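Local coordinates for protein Phl p 3 allergen (Phleum pratense, PDB 3FT1) that is a secreted grass pollen allergen recognised by IgE, related to the C-terminal domain of beta-expansins and built as a beta-barrel, at residues 34-39 / 64-69. Numbering follows the deposited sequence.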
loop_
_atom_site.group_PDB
_atom_site.type_symbol
_atom_site.label_atom_id
_atom_site.label_comp_id
_atom_site.label_asym_id
_atom_site.label_seq_id
_atom_site.Cartn_x
_atom_site.Cartn_y
_atom_site.Cartn_z
ATOM N N GLU A 34 -5.677 2.438 1.096
ATOM C CA GLU A 34 -6.052 2.993 -0.198
ATOM C C GLU A 34 -4.823 3.409 -0.971
ATOM O O GLU A 34 -3.812 3.779 -0.389
ATOM C CB GLU A 34 -6.959 4.214 -0.024
ATOM C CG GLU A 34 -8.247 3.915 0.678
ATOM C CD GLU A 34 -8.757 5.112 1.444
ATOM O OE1 GLU A 34 -8.020 5.594 2.329
ATOM O OE2 GLU A 34 -9.883 5.560 1.162
ATOM N N LEU A 35 -4.934 3.350 -2.293
ATOM C CA LEU A 35 -3.873 3.776 -3.185
ATOM C C LEU A 35 -4.227 5.108 -3.839
ATOM O O LEU A 35 -5.363 5.324 -4.234
ATOM C CB LEU A 35 -3.681 2.722 -4.283
ATOM C CG LEU A 35 -2.933 3.227 -5.517
ATOM C CD1 LEU A 35 -1.456 3.286 -5.195
ATOM C CD2 LEU A 35 -3.197 2.337 -6.709
ATOM N N ARG A 36 -3.253 6.002 -3.945
ATOM C CA ARG A 36 -3.405 7.161 -4.815
ATOM C C ARG A 36 -2.314 7.105 -5.877
ATOM O O ARG A 36 -1.118 7.133 -5.566
ATOM C CB ARG A 36 -3.335 8.475 -4.028
ATOM C CG ARG A 36 -3.646 9.712 -4.869
ATOM C CD ARG A 36 -3.611 10.994 -4.062
ATOM N NE ARG A 36 -2.264 11.336 -3.609
ATOM C CZ ARG A 36 -1.305 11.806 -4.399
ATOM N NH1 ARG A 36 -1.528 11.985 -5.693
ATOM N NH2 ARG A 36 -0.114 12.095 -3.898
ATOM N N GLN A 37 -2.723 6.988 -7.135
ATOM C CA GLN A 37 -1.753 6.961 -8.219
ATOM C C GLN A 37 -1.113 8.331 -8.379
ATOM O O GLN A 37 -1.691 9.346 -8.007
ATOM C CB GLN A 37 -2.411 6.525 -9.529
ATOM C CG GLN A 37 -3.135 5.203 -9.442
ATOM C CD GLN A 37 -3.676 4.780 -10.785
ATOM O OE1 GLN A 37 -2.978 4.864 -11.790
ATOM N NE2 GLN A 37 -4.927 4.336 -10.814
ATOM N N HIS A 38 0.098 8.356 -8.917
ATOM C CA HIS A 38 0.767 9.612 -9.191
ATOM C C HIS A 38 -0.062 10.429 -10.178
ATOM O O HIS A 38 -0.520 9.906 -11.192
ATOM C CB HIS A 38 2.160 9.360 -9.773
ATOM C CG HIS A 38 2.911 10.611 -10.100
ATOM N ND1 HIS A 38 3.614 11.327 -9.152
ATOM C CD2 HIS A 38 3.069 11.277 -11.267
ATOM C CE1 HIS A 38 4.173 12.377 -9.723
ATOM N NE2 HIS A 38 3.859 12.371 -11.007
ATOM N N GLY A 39 -0.256 11.708 -9.874
ATOM C CA GLY A 39 -0.987 12.595 -10.762
ATOM C C GLY A 39 -2.484 12.378 -10.684
ATOM O O GLY A 39 -3.245 12.898 -11.497
ATOM N N PRO A 64 5.049 7.043 -9.085
ATOM C CA PRO A 64 5.140 6.232 -7.863
ATOM C C PRO A 64 3.846 6.249 -7.051
ATOM O O PRO A 64 3.063 7.193 -7.126
ATOM C CB PRO A 64 6.281 6.886 -7.082
ATOM C CG PRO A 64 6.431 8.246 -7.656
ATOM C CD PRO A 64 5.983 8.181 -9.078
ATOM N N PHE A 65 3.631 5.201 -6.268
ATOM C CA PHE A 65 2.348 5.006 -5.611
ATOM C C PHE A 65 2.338 5.498 -4.168
ATOM O O PHE A 65 3.281 5.272 -3.425
ATOM C CB PHE A 65 1.970 3.526 -5.676
ATOM C CG PHE A 65 1.939 2.978 -7.078
ATOM C CD1 PHE A 65 0.973 3.397 -7.972
ATOM C CD2 PHE A 65 2.888 2.062 -7.503
ATOM C CE1 PHE A 65 0.946 2.907 -9.266
ATOM C CE2 PHE A 65 2.869 1.567 -8.802
ATOM C CZ PHE A 65 1.891 1.991 -9.679
ATOM N N ASN A 66 1.252 6.168 -3.791
ATOM C CA ASN A 66 1.026 6.619 -2.420
ATOM C C ASN A 66 -0.032 5.752 -1.759
ATOM O O ASN A 66 -0.943 5.264 -2.427
ATOM C CB ASN A 66 0.568 8.079 -2.434
ATOM C CG ASN A 66 1.392 8.921 -3.377
ATOM O OD1 ASN A 66 2.554 9.216 -3.101
ATOM N ND2 ASN A 66 0.805 9.287 -4.515
ATOM N N PHE A 67 0.094 5.545 -0.453
ATOM C CA PHE A 67 -0.829 4.684 0.279
ATOM C C PHE A 67 -1.345 5.380 1.533
ATOM O O PHE A 67 -0.569 5.956 2.292
ATOM C CB PHE A 67 -0.148 3.362 0.654
ATOM C CG PHE A 67 0.217 2.522 -0.539
ATOM C CD1 PHE A 67 -0.688 1.614 -1.058
ATOM C CD2 PHE A 67 1.440 2.685 -1.169
ATOM C CE1 PHE A 67 -0.375 0.859 -2.184
ATOM C CE2 PHE A 67 1.766 1.933 -2.292
ATOM C CZ PHE A 67 0.860 1.018 -2.796
ATOM N N ARG A 68 -2.657 5.336 1.726
ATOM C CA ARG A 68 -3.267 5.867 2.944
ATOM C C ARG A 68 -3.758 4.707 3.777
ATOM O O ARG A 68 -4.502 3.849 3.282
ATOM C CB ARG A 68 -4.435 6.795 2.626
ATOM C CG ARG A 68 -5.141 7.313 3.874
ATOM C CD ARG A 68 -5.996 8.523 3.566
ATOM N NE ARG A 68 -7.191 8.161 2.812
ATOM C CZ ARG A 68 -8.087 9.042 2.376
ATOM N NH1 ARG A 68 -7.919 10.338 2.615
ATOM N NH2 ARG A 68 -9.150 8.628 1.703
ATOM N N PHE A 69 -3.327 4.682 5.036
ATOM C CA PHE A 69 -3.749 3.674 5.999
ATOM C C PHE A 69 -4.708 4.263 7.025
ATOM O O PHE A 69 -4.513 5.382 7.492
ATOM C CB PHE A 69 -2.541 3.126 6.762
ATOM C CG PHE A 69 -1.569 2.357 5.902
ATOM C CD1 PHE A 69 -1.787 1.024 5.618
ATOM C CD2 PHE A 69 -0.440 2.966 5.390
ATOM C CE1 PHE A 69 -0.902 0.311 4.838
ATOM C CE2 PHE A 69 0.451 2.255 4.605
ATOM C CZ PHE A 69 0.212 0.925 4.330
HETATM O O HOH W 1 -7.265 4.092 4.285
HETATM O O HOH W 2 3.117 10.052 -6.539
#
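Glu34 sets its CG anti to the carbonyl carbon (chi1 -61°) and Arg68 sets its own anti to the backbone N (chi1 177°); as paired residues they share a face of the sheet, and these torsions lay the two chains side by side. The Arg68 chain then bends at chi3 (72°) and grips the carboxylate side-on. Arg68 NE reaches Glu34 OE1 at 2.7 Å and Arg68 NH2 reaches Glu34 OE2 at 3.2 Å; both oxygens lie close to the guanidinium plane yet are met from above the carboxylate plane. A water bridges Glu34 OE1 to Arg68 O, and Trp43 adds a cation-pi contact to Arg68. Beneath, Glu34 and Arg68 form an antiparallel hydrogen-bonded pair, as do Arg36 and Asn66, joining strands 30-36 and 65-71 of the barrel. On the same face the Arg36 guanidinium lies nearly parallel to the Asn66 amide, with Asn66 ND2 over one face, displaced toward the rim. That 3.0 Å approach of Arg36 NH2 to Asn66 ND2 brings two donors together and is not a hydrogen bond: Arg36 NH1 goes to Ser40 O, while Asn66 OD1 takes Glu81 N and ND2 bonds weakly to Arg36 O. A second water accepts from Asn66 ND2, donates to Pro64 O and also bonds His38 ND1. Leu35 faces the barrel interior, its CD1 3.5 Å from Phe65 CB and over one face of the Phe67 ring; Leu17 and Leu19 pack against Phe65 and Phe67 respectively. The pairing is thus two-faced: apolar inside, and outside a salt bridge in which Arg68's positive charge probably favours ionised Glu34.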